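Local coordinates for iron binding protein FbpA (Mannheimia haemolytica, PDB 1Q35) that binds ferric iron in the periplasm, probably handing it to an inner-membrane transporter as the solute-binding component of a bacterial iron uptake system, at residues 5-10 against 31-36; 11-16 against 197-202; 97-102 against 230-235; 181-186 against 210-215. One frame throughout, in Å; residues are numbered along the deposited sequence.

Contact 1 (5-10 against 31-36); sequences NVYSYR and NIIFAD. With FMT (formic acid), chain C.
Asn-5 and Asn-31 add a side-chain amide hydrogen bond to the backbone pairing of the two parallel strands of the beta-alpha-beta unit formed with helix 16-26 in this periplasmic binding protein fold. Their side chains lie side by side with amide planes 29° apart, and Asn-31 ND2 donates to Asn-5 OD1 at 2.9 Å, almost in line with that carbonyl. Asn-5 ND2 turns instead to Pro-51 O, and Asn-31 ND2 also reaches Glu-3. Along the backbone, Val-6 N bonds to Asn-31 O, Ile-33 N to Val-6 O, Ser-8 N to Ile-33 O and Ala-35 N to Ser-8 O. The side chains of Tyr-7 and Ile-33 run together, and Ile-33 CD1 settles 3.6 Å from Tyr-7 OH. Past the strand ends, Ala-35 CB sits over one face of the Tyr-9 ring, 3.8 Å from the centroid. Arg-10 NE donates to O1 of a formic acid molecule at 2.9 Å, nearly straight (174°), and NH1 to O2, while NH2 forms a salt bridge with Glu-268. Ser-8 OG donates to Arg-10 O, which also lies in the plane of the Phe-34 ring at its edge, 3.2 Å from Phe-34 CD1.

Contact 2 (11-16 against 197-202); sequences QPYLIE and SYYYGK. With FMT (formic acid), chain C.
Lys-202 and Leu-14 run alongside one another in opposing senses where helix 198-205 faces the loop before helix 16-26 across the binding cleft of the periplasmic binding protein fold. From CB the lysine runs to CG, 4.1 Å from Leu-14 CD2, and then to CD, which meets the same methyl at 3.8 Å. Bends at chi2 (-58°) and chi3 (-61°) place CD and CE in turn, and CE comes 3.9 Å from CD2 of the Tyr-13 ring, obliquely. At the tip, NZ donates to a water that also lies 2.8 Å from Tyr-13 O; NZ also makes a weak hydrogen bond to Leu-265 O. Leu-14 CD1 lies near CE2 of both Tyr-198 and Tyr-199, which bind Fe(3+) in another structure of the protein; this chain is iron-free. Tyr-198 OH bonds weakly to the formic acid and is hydrogen-bonded to Asn-196 ND2. Tyr-13 crosses Tyr-199 at about a right angle, its OH at the edge of that ring, 3.4 Å from Tyr-199 CE2; a second water bridges Tyr-13 OH and Tyr-199 OH, 2.8 Å from each.

Contact 3 (97-102 against 230-235); sequences GLTTRA and NISGVV. With FMT (formic acid), chain C.
Ser-232 O takes the amides of two successive residues, Leu-98 N at 2.8 Å and, weakly, Thr-99 N at 3.4 Å. This is a classic beta bulge, which shifts the antiparallel register by one residue. The Leu-98 bond is nearly straight at hydrogen (178°), with its donor tilted from the carbonyl plane. In return Ser-232 N gives only a weak, bent bond to Thr-99 O. Farther along, Arg-101 and Asn-230 bond in both directions, Arg-101 N to Asn-230 O and Asn-230 N to Arg-101 O. Asn-230 OD1 accepts from Ile-231 N and from Ile-60 N, while ND2 donates to Asp-59. The hydroxyls of Ser-232 and Thr-99 lie 2.7 Å apart (OG to OG1), and Thr-99 OG1 is also bonded to Glu-268. That carboxylate forms a salt bridge with Arg-101 NH1, which also donates to formic acid O2 at 2.9 Å. Bends at chi2 and chi3 bring the arginine back over its partner strand, close to the iron ligand Tyr-198, and Ser-232 CB lies over one guanidinium face. Leu-98 CD1 meets Val-234 CG1 beside helix 243-254; helix 256-266 covers Leu-98 and Thr-99, and strand 54-57 flanks Val-234.

Contact 4 (181-186 against 210-215); sequences QVKAIK and KSWAEA
The segment 181-186 of helix 178-187 and helix 210-214 cross at 69° with their axes 8.1 Å apart at closest approach, and the backbones come near at two places, with CA atoms 5.0 Å apart for Lys-183 and Trp-212 and 5.1 Å for Lys-186 and Ala-215. At the first, the indole of Trp-212 is covered by Lys-183, which lays its aliphatic chain obliquely across one face: CB stands over the six-membered ring, 3.8 Å from its centroid in a CH-pi contact, CG follows over CE2, and CD reaches CZ2 at 3.6 Å. CG is anti to the backbone N (chi1 -175°) and the chain beyond is extended, which keeps successive methylenes close to the ring. At the second place, Ala-215 CB packs against CA and CB of Lys-186, both at 3.7 Å. The lysine then continues past Ser-211, its CE coming near OG. Deeper in, Val-182 CG1 touches the backbone carbonyl of Trp-212, 3.4 Å from O, and Ile-185 CG2 approaches Ala-215 O. Met-203 of helix 198-205 packs on both Val-182 and Trp-212. The two helices pack together beside strands 96-108 and 192-196, consistent with an alpha/beta lobe of a periplasmic binding protein.

How the contacts relate
Contacts 1, 2 and 3 converge on one formic acid, probably from the crystallisation liquor, in the iron-binding cleft, contributing Arg-10, Tyr-198 and Arg-101 respectively. Arg-10 NH1 and Arg-101 NH1 stand only 3.1 Å apart, a proximity of like charges that Glu-268, salt-bridged to both arginines, would be expected to offset. Contact 1 runs on into contact 2 through Pro-12 CG, 3.4 Å from Phe-34 CZ, while contacts 2 and 3 join where Ser-197 N probably bonds to Ala-102 O. Contact 4, its centre about 16 Å from that of contact 2, connects through a probable hydrogen bond of Tyr-200 OH to Ala-213 O, 2.9 Å. Helix 198-205 thus links this packing to two of the three iron-binding tyrosines, Tyr-198 and Tyr-199.

Contact 1 (5-10 against 31-36)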
loop_
_atom_site.group_PDB
_atom_site.type_symbol
_atom_site.label_atom_id
_atom_site.label_comp_id
_atom_site.label_asym_id
_atom_site.label_seq_id
_atom_site.Cartn_x
_atom_site.Cartn_y
_atom_site.Cartn_z
ATOM N N ASN A 5 18.218 13.064 -3.994
ATOM C CA ASN A 5 18.498 11.925 -3.134
ATOM C C ASN A 5 17.198 11.288 -2.666
ATOM O O ASN A 5 16.471 11.858 -1.857
ATOM C CB ASN A 5 19.327 12.359 -1.925
ATOM C CG ASN A 5 20.640 13.015 -2.321
ATOM O OD1 ASN A 5 21.260 12.639 -3.316
ATOM N ND2 ASN A 5 21.065 14.003 -1.541
ATOM N N VAL A 6 16.922 10.094 -3.178
ATOM C CA VAL A 6 15.660 9.400 -2.947
ATOM C C VAL A 6 15.865 8.254 -1.962
ATOM O O VAL A 6 16.812 7.481 -2.097
ATOM C CB VAL A 6 15.111 8.850 -4.282
ATOM C CG1 VAL A 6 13.811 8.079 -4.069
ATOM C CG2 VAL A 6 14.918 9.980 -5.278
ATOM N N TYR A 7 14.985 8.165 -0.968
ATOM C CA TYR A 7 14.905 7.017 -0.076
ATOM C C TYR A 7 13.574 6.342 -0.356
ATOM O O TYR A 7 12.531 6.971 -0.240
ATOM C CB TYR A 7 15.009 7.456 1.383
ATOM C CG TYR A 7 16.414 7.889 1.731
ATOM C CD1 TYR A 7 16.917 9.101 1.273
ATOM C CD2 TYR A 7 17.264 7.062 2.458
ATOM C CE1 TYR A 7 18.211 9.493 1.560
ATOM C CE2 TYR A 7 18.566 7.450 2.748
ATOM C CZ TYR A 7 19.027 8.672 2.297
ATOM O OH TYR A 7 20.316 9.080 2.568
ATOM N N SER A 8 13.613 5.070 -0.743
ATOM C CA SER A 8 12.436 4.378 -1.264
ATOM C C SER A 8 12.033 3.164 -0.440
ATOM O O SER A 8 12.817 2.238 -0.260
ATOM C CB SER A 8 12.698 3.924 -2.700
ATOM O OG SER A 8 11.562 3.252 -3.226
ATOM N N TYR A 9 10.786 3.165 0.024
ATOM C CA TYR A 9 10.163 1.979 0.606
ATOM C C TYR A 9 9.686 0.997 -0.472
ATOM O O TYR A 9 9.228 -0.098 -0.147
ATOM C CB TYR A 9 8.983 2.371 1.505
ATOM C CG TYR A 9 9.406 3.022 2.796
ATOM C CD1 TYR A 9 9.730 2.256 3.909
ATOM C CD2 TYR A 9 9.495 4.405 2.905
ATOM C CE1 TYR A 9 10.126 2.855 5.099
ATOM C CE2 TYR A 9 9.883 5.008 4.083
ATOM C CZ TYR A 9 10.201 4.232 5.174
ATOM O OH TYR A 9 10.592 4.853 6.342
ATOM N N ARG A 10 9.755 1.401 -1.738
ATOM C CA ARG A 10 9.410 0.544 -2.875
ATOM C C ARG A 10 10.668 -0.110 -3.446
ATOM O O ARG A 10 11.687 0.551 -3.630
ATOM C CB ARG A 10 8.720 1.366 -3.970
ATOM C CG ARG A 10 7.628 2.287 -3.454
ATOM C CD ARG A 10 6.543 2.589 -4.461
ATOM N NE ARG A 10 5.801 1.390 -4.832
ATOM C CZ ARG A 10 4.827 1.367 -5.729
ATOM N NH1 ARG A 10 4.218 0.220 -5.998
ATOM N NH2 ARG A 10 4.439 2.482 -6.328
ATOM N N ASN A 31 19.944 9.607 -7.069
ATOM C CA ASN A 31 20.640 8.728 -6.141
ATOM C C ASN A 31 19.581 8.059 -5.296
ATOM O O ASN A 31 18.751 8.738 -4.707
ATOM C CB ASN A 31 21.595 9.518 -5.246
ATOM C CG ASN A 31 22.540 10.392 -6.036
ATOM O OD1 ASN A 31 23.192 9.931 -6.973
ATOM N ND2 ASN A 31 22.612 11.665 -5.668
ATOM N N ILE A 32 19.590 6.734 -5.244
ATOM C CA ILE A 32 18.534 6.016 -4.543
ATOM C C ILE A 32 19.088 5.026 -3.525
ATOM O O ILE A 32 20.045 4.297 -3.794
ATOM C CB ILE A 32 17.571 5.329 -5.544
ATOM C CG1 ILE A 32 16.373 4.717 -4.799
ATOM C CG2 ILE A 32 18.296 4.280 -6.386
ATOM C CD1 ILE A 32 15.095 4.734 -5.589
ATOM N N ILE A 33 18.484 5.050 -2.341
ATOM C CA ILE A 33 18.741 4.095 -1.280
ATOM C C ILE A 33 17.396 3.479 -0.931
ATOM O O ILE A 33 16.372 4.162 -0.926
ATOM C CB ILE A 33 19.362 4.799 -0.050
ATOM C CG1 ILE A 33 20.806 5.210 -0.356
ATOM C CG2 ILE A 33 19.327 3.894 1.182
ATOM C CD1 ILE A 33 21.359 6.283 0.561
ATOM N N PHE A 34 17.391 2.185 -0.659
ATOM C CA PHE A 34 16.164 1.496 -0.315
ATOM C C PHE A 34 16.072 1.382 1.202
ATOM O O PHE A 34 17.011 0.929 1.863
ATOM C CB PHE A 34 16.098 0.168 -1.066
ATOM C CG PHE A 34 16.025 0.359 -2.552
ATOM C CD1 PHE A 34 14.810 0.647 -3.163
ATOM C CD2 PHE A 34 17.176 0.342 -3.331
ATOM C CE1 PHE A 34 14.736 0.868 -4.528
ATOM C CE2 PHE A 34 17.108 0.562 -4.696
ATOM C CZ PHE A 34 15.886 0.827 -5.297
ATOM N N ALA A 35 14.945 1.849 1.737
ATOM C CA ALA A 35 14.742 2.006 3.175
ATOM C C ALA A 35 14.875 0.700 3.946
ATOM O O ALA A 35 14.764 -0.391 3.382
ATOM C CB ALA A 35 13.380 2.632 3.442
ATOM N N ASP A 36 15.098 0.836 5.249
ATOM C CA ASP A 36 15.322 -0.305 6.130
ATOM C C ASP A 36 14.782 -0.014 7.526
ATOM O O ASP A 36 13.684 0.524 7.671
ATOM C CB ASP A 36 16.813 -0.656 6.191
ATOM C CG ASP A 36 17.679 0.498 6.679
ATOM O OD1 ASP A 36 17.344 1.673 6.410
ATOM O OD2 ASP A 36 18.726 0.321 7.336
HETATM C C FMT C . 5.225 -1.773 -3.123
HETATM O O1 FMT C . 6.291 -1.106 -3.538
HETATM O O2 FMT C . 4.124 -1.444 -3.525
#

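Contact 2 (11-16 against 197-202)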
loop_
_atom_site.group_PDB
_atom_site.type_symbol
_atom_site.label_atom_id
_atom_site.label_comp_id
_atom_site.label_asym_id
_atom_site.label_seq_id
_atom_site.Cartn_x
_atom_site.Cartn_y
_atom_site.Cartn_z
ATOM N N GLN A 11 10.590 -1.408 -3.736
ATOM C CA GLN A 11 11.704 -2.138 -4.343
ATOM C C GLN A 11 11.870 -1.700 -5.796
ATOM O O GLN A 11 10.927 -1.185 -6.397
ATOM C CB GLN A 11 11.472 -3.648 -4.257
ATOM C CG GLN A 11 11.586 -4.205 -2.849
ATOM C CD GLN A 11 13.018 -4.259 -2.360
ATOM O OE1 GLN A 11 13.891 -4.791 -3.048
ATOM N NE2 GLN A 11 13.265 -3.715 -1.173
ATOM N N PRO A 12 13.069 -1.872 -6.360
ATOM C CA PRO A 12 13.353 -1.408 -7.721
ATOM C C PRO A 12 12.298 -1.777 -8.763
ATOM O O PRO A 12 11.953 -0.942 -9.577
ATOM C CB PRO A 12 14.697 -2.071 -8.047
ATOM C CG PRO A 12 15.351 -2.250 -6.746
ATOM C CD PRO A 12 14.260 -2.478 -5.739
ATOM N N TYR A 13 11.773 -2.999 -8.734
ATOM C CA TYR A 13 10.868 -3.434 -9.796
ATOM C C TYR A 13 9.576 -2.609 -9.873
ATOM O O TYR A 13 8.957 -2.539 -10.930
ATOM C CB TYR A 13 10.582 -4.947 -9.715
ATOM C CG TYR A 13 9.571 -5.415 -8.681
ATOM C CD1 TYR A 13 9.766 -5.196 -7.320
ATOM C CD2 TYR A 13 8.442 -6.132 -9.069
ATOM C CE1 TYR A 13 8.847 -5.655 -6.379
ATOM C CE2 TYR A 13 7.522 -6.593 -8.144
ATOM C CZ TYR A 13 7.721 -6.350 -6.803
ATOM O OH TYR A 13 6.806 -6.814 -5.882
ATOM N N LEU A 14 9.192 -1.968 -8.765
ATOM C CA LEU A 14 7.977 -1.146 -8.715
ATOM C C LEU A 14 8.210 0.375 -8.734
ATOM O O LEU A 14 7.257 1.142 -8.611
ATOM C CB LEU A 14 7.142 -1.536 -7.486
ATOM C CG LEU A 14 6.488 -2.920 -7.578
ATOM C CD1 LEU A 14 5.954 -3.358 -6.221
ATOM C CD2 LEU A 14 5.378 -2.921 -8.601
ATOM N N ILE A 15 9.454 0.821 -8.903
ATOM C CA ILE A 15 9.734 2.266 -8.939
ATOM C C ILE A 15 10.847 2.687 -9.907
ATOM O O ILE A 15 10.820 3.804 -10.421
ATOM C CB ILE A 15 10.002 2.795 -7.501
ATOM C CG1 ILE A 15 9.879 4.325 -7.427
ATOM C CG2 ILE A 15 11.357 2.339 -6.989
ATOM C CD1 ILE A 15 8.528 4.871 -7.799
ATOM N N GLU A 16 11.804 1.801 -10.172
ATOM C CA GLU A 16 12.909 2.107 -11.079
ATOM C C GLU A 16 12.464 2.607 -12.456
ATOM O O GLU A 16 13.060 3.553 -12.957
ATOM C CB GLU A 16 13.850 0.904 -11.218
ATOM C CG GLU A 16 15.172 1.193 -11.916
ATOM C CD GLU A 16 16.059 -0.031 -11.969
ATOM O OE1 GLU A 16 16.225 -0.594 -13.072
ATOM O OE2 GLU A 16 16.583 -0.434 -10.906
ATOM N N SER A 197 -3.956 -5.270 -4.390
ATOM C CA SER A 197 -4.531 -5.529 -5.702
ATOM C C SER A 197 -3.499 -5.577 -6.824
ATOM O O SER A 197 -3.538 -6.456 -7.675
ATOM C CB SER A 197 -5.570 -4.451 -6.017
ATOM O OG SER A 197 -5.023 -3.141 -5.871
ATOM N N TYR A 198 -2.582 -4.622 -6.832
ATOM C CA TYR A 198 -1.637 -4.489 -7.943
ATOM C C TYR A 198 -0.757 -5.730 -8.093
ATOM O O TYR A 198 -0.319 -6.046 -9.194
ATOM C CB TYR A 198 -0.784 -3.205 -7.822
ATOM C CG TYR A 198 -0.043 -3.076 -6.518
ATOM C CD1 TYR A 198 -0.653 -2.479 -5.418
ATOM C CD2 TYR A 198 1.241 -3.573 -6.359
ATOM C CE1 TYR A 198 -0.013 -2.377 -4.213
ATOM C CE2 TYR A 198 1.904 -3.471 -5.143
ATOM C CZ TYR A 198 1.257 -2.874 -4.070
ATOM O OH TYR A 198 1.853 -2.773 -2.836
ATOM N N TYR A 199 -0.523 -6.451 -7.005
ATOM C CA TYR A 199 0.268 -7.678 -7.084
ATOM C C TYR A 199 -0.357 -8.734 -8.002
ATOM O O TYR A 199 0.364 -9.537 -8.581
ATOM C CB TYR A 199 0.516 -8.277 -5.692
ATOM C CG TYR A 199 1.507 -7.490 -4.864
ATOM C CD1 TYR A 199 1.158 -6.986 -3.615
ATOM C CD2 TYR A 199 2.796 -7.251 -5.323
ATOM C CE1 TYR A 199 2.060 -6.258 -2.853
ATOM C CE2 TYR A 199 3.703 -6.521 -4.567
ATOM C CZ TYR A 199 3.327 -6.036 -3.332
ATOM O OH TYR A 199 4.212 -5.313 -2.564
ATOM N N TYR A 200 -1.682 -8.750 -8.133
ATOM C CA TYR A 200 -2.337 -9.687 -9.047
ATOM C C TYR A 200 -1.880 -9.438 -10.484
ATOM O O TYR A 200 -1.554 -10.378 -11.213
ATOM C CB TYR A 200 -3.851 -9.578 -8.922
ATOM C CG TYR A 200 -4.603 -10.756 -9.492
ATOM C CD1 TYR A 200 -5.338 -10.637 -10.658
ATOM C CD2 TYR A 200 -4.601 -11.990 -8.848
ATOM C CE1 TYR A 200 -6.040 -11.716 -11.185
ATOM C CE2 TYR A 200 -5.305 -13.074 -9.366
ATOM C CZ TYR A 200 -6.024 -12.928 -10.529
ATOM O OH TYR A 200 -6.724 -13.996 -11.053
ATOM N N GLY A 201 -1.834 -8.171 -10.889
ATOM C CA GLY A 201 -1.338 -7.808 -12.206
ATOM C C GLY A 201 0.148 -8.071 -12.380
ATOM O O GLY A 201 0.582 -8.553 -13.429
ATOM N N LYS A 202 0.939 -7.768 -11.358
ATOM C CA LYS A 202 2.365 -8.074 -11.403
ATOM C C LYS A 202 2.604 -9.570 -11.613
ATOM O O LYS A 202 3.465 -9.954 -12.396
ATOM C CB LYS A 202 3.067 -7.614 -10.126
ATOM C CG LYS A 202 3.140 -6.099 -9.940
ATOM C CD LYS A 202 3.840 -5.374 -11.089
ATOM C CE LYS A 202 5.290 -5.807 -11.265
ATOM N NZ LYS A 202 5.906 -5.259 -12.502
HETATM C C FMT C . 5.225 -1.773 -3.123
HETATM O O1 FMT C . 6.291 -1.106 -3.538
HETATM O O2 FMT C . 4.124 -1.444 -3.525
HETATM O O HOH W 1 6.605 -2.568 -12.356
HETATM O O HOH W 2 6.876 -5.498 -3.395
#

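Contact 3 (97-102 against 230-235)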
loop_
_atom_site.group_PDB
_atom_site.type_symbol
_atom_site.label_atom_id
_atom_site.label_comp_id
_atom_site.label_asym_id
_atom_site.label_seq_id
_atom_site.Cartn_x
_atom_site.Cartn_y
_atom_site.Cartn_z
ATOM N N GLY A 97 -0.112 11.849 -2.362
ATOM C CA GLY A 97 -0.395 10.534 -2.909
ATOM C C GLY A 97 -0.074 10.489 -4.390
ATOM O O GLY A 97 -0.321 11.449 -5.121
ATOM N N LEU A 98 0.482 9.362 -4.830
ATOM C CA LEU A 98 0.850 9.139 -6.226
ATOM C C LEU A 98 0.041 8.015 -6.881
ATOM O O LEU A 98 -0.204 8.060 -8.083
ATOM C CB LEU A 98 2.341 8.823 -6.321
ATOM C CG LEU A 98 3.274 9.977 -5.940
ATOM C CD1 LEU A 98 4.708 9.486 -5.888
ATOM C CD2 LEU A 98 3.137 11.149 -6.912
ATOM N N THR A 99 -0.325 6.993 -6.105
ATOM C CA THR A 99 -1.260 5.962 -6.561
ATOM C C THR A 99 -2.156 5.568 -5.410
ATOM O O THR A 99 -1.846 5.836 -4.254
ATOM C CB THR A 99 -0.539 4.689 -7.018
ATOM O OG1 THR A 99 0.157 4.129 -5.896
ATOM C CG2 THR A 99 0.512 4.964 -8.084
ATOM N N THR A 100 -3.271 4.916 -5.732
ATOM C CA THR A 100 -4.010 4.157 -4.733
ATOM C C THR A 100 -3.943 2.677 -5.074
ATOM O O THR A 100 -3.656 2.281 -6.203
ATOM C CB THR A 100 -5.480 4.609 -4.557
ATOM O OG1 THR A 100 -6.238 4.334 -5.741
ATOM C CG2 THR A 100 -5.586 6.108 -4.302
ATOM N N ARG A 101 -4.191 1.878 -4.049
ATOM C CA ARG A 101 -4.184 0.429 -4.140
ATOM C C ARG A 101 -5.255 -0.080 -3.194
ATOM O O ARG A 101 -5.574 0.571 -2.196
ATOM C CB ARG A 101 -2.808 -0.146 -3.784
ATOM C CG ARG A 101 -2.232 0.323 -2.465
ATOM C CD ARG A 101 -1.296 1.528 -2.569
ATOM N NE ARG A 101 -0.101 1.271 -3.368
ATOM C CZ ARG A 101 1.006 0.630 -2.956
ATOM N NH1 ARG A 101 2.007 0.487 -3.800
ATOM N NH2 ARG A 101 1.139 0.136 -1.736
ATOM N N ALA A 102 -5.824 -1.230 -3.521
ATOM C CA ALA A 102 -6.826 -1.861 -2.681
ATOM C C ALA A 102 -6.208 -3.051 -1.960
ATOM O O ALA A 102 -5.430 -3.810 -2.554
ATOM C CB ALA A 102 -8.004 -2.327 -3.522
ATOM N N ASN A 230 -5.366 2.268 0.251
ATOM C CA ASN A 230 -4.198 2.938 0.809
ATOM C C ASN A 230 -3.422 3.549 -0.375
ATOM O O ASN A 230 -3.807 3.364 -1.530
ATOM C CB ASN A 230 -3.388 1.911 1.623
ATOM C CG ASN A 230 -2.442 2.535 2.655
ATOM O OD1 ASN A 230 -2.089 3.718 2.588
ATOM N ND2 ASN A 230 -2.008 1.712 3.610
ATOM N N ILE A 231 -2.365 4.300 -0.098
ATOM C CA ILE A 231 -1.651 5.038 -1.138
ATOM C C ILE A 231 -0.173 4.732 -1.176
ATOM O O ILE A 231 0.441 4.455 -0.142
ATOM C CB ILE A 231 -1.796 6.575 -0.936
ATOM C CG1 ILE A 231 -1.423 7.013 0.491
ATOM C CG2 ILE A 231 -3.191 7.033 -1.294
ATOM C CD1 ILE A 231 -0.918 8.445 0.568
ATOM N N SER A 232 0.406 4.796 -2.370
ATOM C CA SER A 232 1.828 5.088 -2.472
ATOM C C SER A 232 1.918 6.604 -2.515
ATOM O O SER A 232 1.012 7.276 -2.991
ATOM C CB SER A 232 2.495 4.444 -3.693
ATOM O OG SER A 232 2.375 5.230 -4.865
ATOM N N GLY A 233 2.995 7.149 -1.984
ATOM C CA GLY A 233 3.090 8.585 -1.883
ATOM C C GLY A 233 4.498 9.082 -1.734
ATOM O O GLY A 233 5.474 8.360 -1.959
ATOM N N VAL A 234 4.602 10.345 -1.348
ATOM C CA VAL A 234 5.890 10.996 -1.285
ATOM C C VAL A 234 5.842 12.190 -0.352
ATOM O O VAL A 234 4.817 12.871 -0.237
ATOM C CB VAL A 234 6.370 11.401 -2.696
ATOM C CG1 VAL A 234 5.456 12.449 -3.330
ATOM C CG2 VAL A 234 7.803 11.866 -2.664
ATOM N N VAL A 235 6.959 12.390 0.339
ATOM C CA VAL A 235 7.211 13.575 1.142
ATOM C C VAL A 235 8.574 14.138 0.736
ATOM O O VAL A 235 9.484 13.387 0.364
ATOM C CB VAL A 235 7.176 13.290 2.660
ATOM C CG1 VAL A 235 5.885 12.595 3.048
ATOM C CG2 VAL A 235 8.377 12.480 3.098
HETATM C C FMT C . 5.225 -1.773 -3.123
HETATM O O1 FMT C . 6.291 -1.106 -3.538
HETATM O O2 FMT C . 4.124 -1.444 -3.525
#

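Contact 4 (181-186 against 210-215)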
loop_
_atom_site.group_PDB
_atom_site.type_symbol
_atom_site.label_atom_id
_atom_site.label_comp_id
_atom_site.label_asym_id
_atom_site.label_seq_id
_atom_site.Cartn_x
_atom_site.Cartn_y
_atom_site.Cartn_z
ATOM N N GLN A 181 1.263 -15.452 -0.490
ATOM C CA GLN A 181 -0.001 -16.029 -0.035
ATOM C C GLN A 181 -0.792 -16.585 -1.209
ATOM O O GLN A 181 -1.506 -17.581 -1.063
ATOM C CB GLN A 181 -0.878 -15.029 0.729
ATOM C CG GLN A 181 -0.168 -14.107 1.703
ATOM C CD GLN A 181 0.694 -14.845 2.702
ATOM O OE1 GLN A 181 0.242 -15.790 3.337
ATOM N NE2 GLN A 181 1.935 -14.402 2.853
ATOM N N VAL A 182 -0.691 -15.932 -2.361
ATOM C CA VAL A 182 -1.367 -16.401 -3.570
ATOM C C VAL A 182 -0.672 -17.652 -4.136
ATOM O O VAL A 182 -1.333 -18.558 -4.642
ATOM C CB VAL A 182 -1.513 -15.274 -4.616
ATOM C CG1 VAL A 182 -2.240 -15.785 -5.847
ATOM C CG2 VAL A 182 -2.264 -14.083 -3.991
ATOM N N LYS A 183 0.650 -17.732 -4.024
ATOM C CA LYS A 183 1.354 -18.978 -4.322
ATOM C C LYS A 183 0.803 -20.107 -3.458
ATOM O O LYS A 183 0.604 -21.223 -3.938
ATOM C CB LYS A 183 2.855 -18.815 -4.077
ATOM C CG LYS A 183 3.698 -20.026 -4.470
ATOM C CD LYS A 183 5.165 -19.821 -4.128
ATOM C CE LYS A 183 6.052 -20.874 -4.776
ATOM N NZ LYS A 183 7.415 -20.898 -4.174
ATOM N N ALA A 184 0.547 -19.817 -2.188
ATOM C CA ALA A 184 0.022 -20.815 -1.268
ATOM C C ALA A 184 -1.393 -21.242 -1.658
ATOM O O ALA A 184 -1.744 -22.402 -1.492
ATOM C CB ALA A 184 0.060 -20.299 0.160
ATOM N N ILE A 185 -2.205 -20.322 -2.178
ATOM C CA ILE A 185 -3.515 -20.680 -2.721
ATOM C C ILE A 185 -3.332 -21.653 -3.890
ATOM O O ILE A 185 -4.005 -22.686 -3.974
ATOM C CB ILE A 185 -4.308 -19.423 -3.169
ATOM C CG1 ILE A 185 -4.723 -18.585 -1.952
ATOM C CG2 ILE A 185 -5.533 -19.845 -3.981
ATOM C CD1 ILE A 185 -5.370 -17.248 -2.298
ATOM N N LYS A 186 -2.422 -21.331 -4.796
ATOM C CA LYS A 186 -2.166 -22.200 -5.941
ATOM C C LYS A 186 -1.778 -23.613 -5.486
ATOM O O LYS A 186 -2.259 -24.601 -6.048
ATOM C CB LYS A 186 -1.077 -21.599 -6.831
ATOM C CG LYS A 186 -0.720 -22.434 -8.050
ATOM C CD LYS A 186 0.672 -23.003 -7.950
ATOM C CE LYS A 186 1.125 -23.590 -9.275
ATOM N NZ LYS A 186 2.243 -24.547 -9.069
ATOM N N LYS A 210 2.632 -16.230 -13.006
ATOM C CA LYS A 210 1.320 -16.126 -13.637
ATOM C C LYS A 210 0.408 -17.285 -13.218
ATOM O O LYS A 210 -0.789 -17.096 -13.046
ATOM C CB LYS A 210 1.477 -16.073 -15.156
ATOM C CG LYS A 210 0.211 -15.839 -15.957
ATOM C CD LYS A 210 0.299 -16.453 -17.361
ATOM C CE LYS A 210 1.652 -16.266 -18.041
ATOM N NZ LYS A 210 2.491 -17.500 -17.959
ATOM N N SER A 211 0.980 -18.470 -13.026
ATOM C CA SER A 211 0.206 -19.632 -12.581
ATOM C C SER A 211 -0.365 -19.441 -11.174
ATOM O O SER A 211 -1.408 -20.010 -10.845
ATOM C CB SER A 211 1.047 -20.917 -12.636
ATOM O OG SER A 211 2.101 -20.902 -11.693
ATOM N N TRP A 212 0.313 -18.644 -10.350
ATOM C CA TRP A 212 -0.199 -18.324 -9.019
ATOM C C TRP A 212 -1.491 -17.517 -9.150
ATOM O O TRP A 212 -2.514 -17.865 -8.563
ATOM C CB TRP A 212 0.811 -17.533 -8.178
ATOM C CG TRP A 212 2.211 -18.078 -8.104
ATOM C CD1 TRP A 212 2.690 -19.253 -8.629
ATOM C CD2 TRP A 212 3.318 -17.448 -7.462
ATOM N NE1 TRP A 212 4.031 -19.374 -8.354
ATOM C CE2 TRP A 212 4.442 -18.282 -7.638
ATOM C CE3 TRP A 212 3.478 -16.252 -6.753
ATOM C CZ2 TRP A 212 5.702 -17.964 -7.125
ATOM C CZ3 TRP A 212 4.726 -15.934 -6.245
ATOM C CH2 TRP A 212 5.822 -16.788 -6.433
ATOM N N ALA A 213 -1.434 -16.445 -9.937
ATOM C CA ALA A 213 -2.603 -15.602 -10.165
ATOM C C ALA A 213 -3.734 -16.371 -10.835
ATOM O O ALA A 213 -4.888 -16.189 -10.484
ATOM C CB ALA A 213 -2.229 -14.385 -10.990
ATOM N N GLU A 214 -3.399 -17.236 -11.794
ATOM C CA GLU A 214 -4.409 -18.002 -12.520
ATOM C C GLU A 214 -5.187 -18.964 -11.626
ATOM O O GLU A 214 -6.316 -19.322 -11.946
ATOM C CB GLU A 214 -3.768 -18.761 -13.691
ATOM C CG GLU A 214 -3.343 -17.841 -14.826
ATOM C CD GLU A 214 -2.433 -18.497 -15.852
ATOM O OE1 GLU A 214 -2.316 -17.928 -16.955
ATOM O OE2 GLU A 214 -1.831 -19.555 -15.569
ATOM N N ALA A 215 -4.586 -19.366 -10.508
ATOM C CA ALA A 215 -5.241 -20.232 -9.532
ATOM C C ALA A 215 -6.120 -19.474 -8.536
ATOM O O ALA A 215 -6.740 -20.091 -7.684
ATOM C CB ALA A 215 -4.204 -21.030 -8.783
#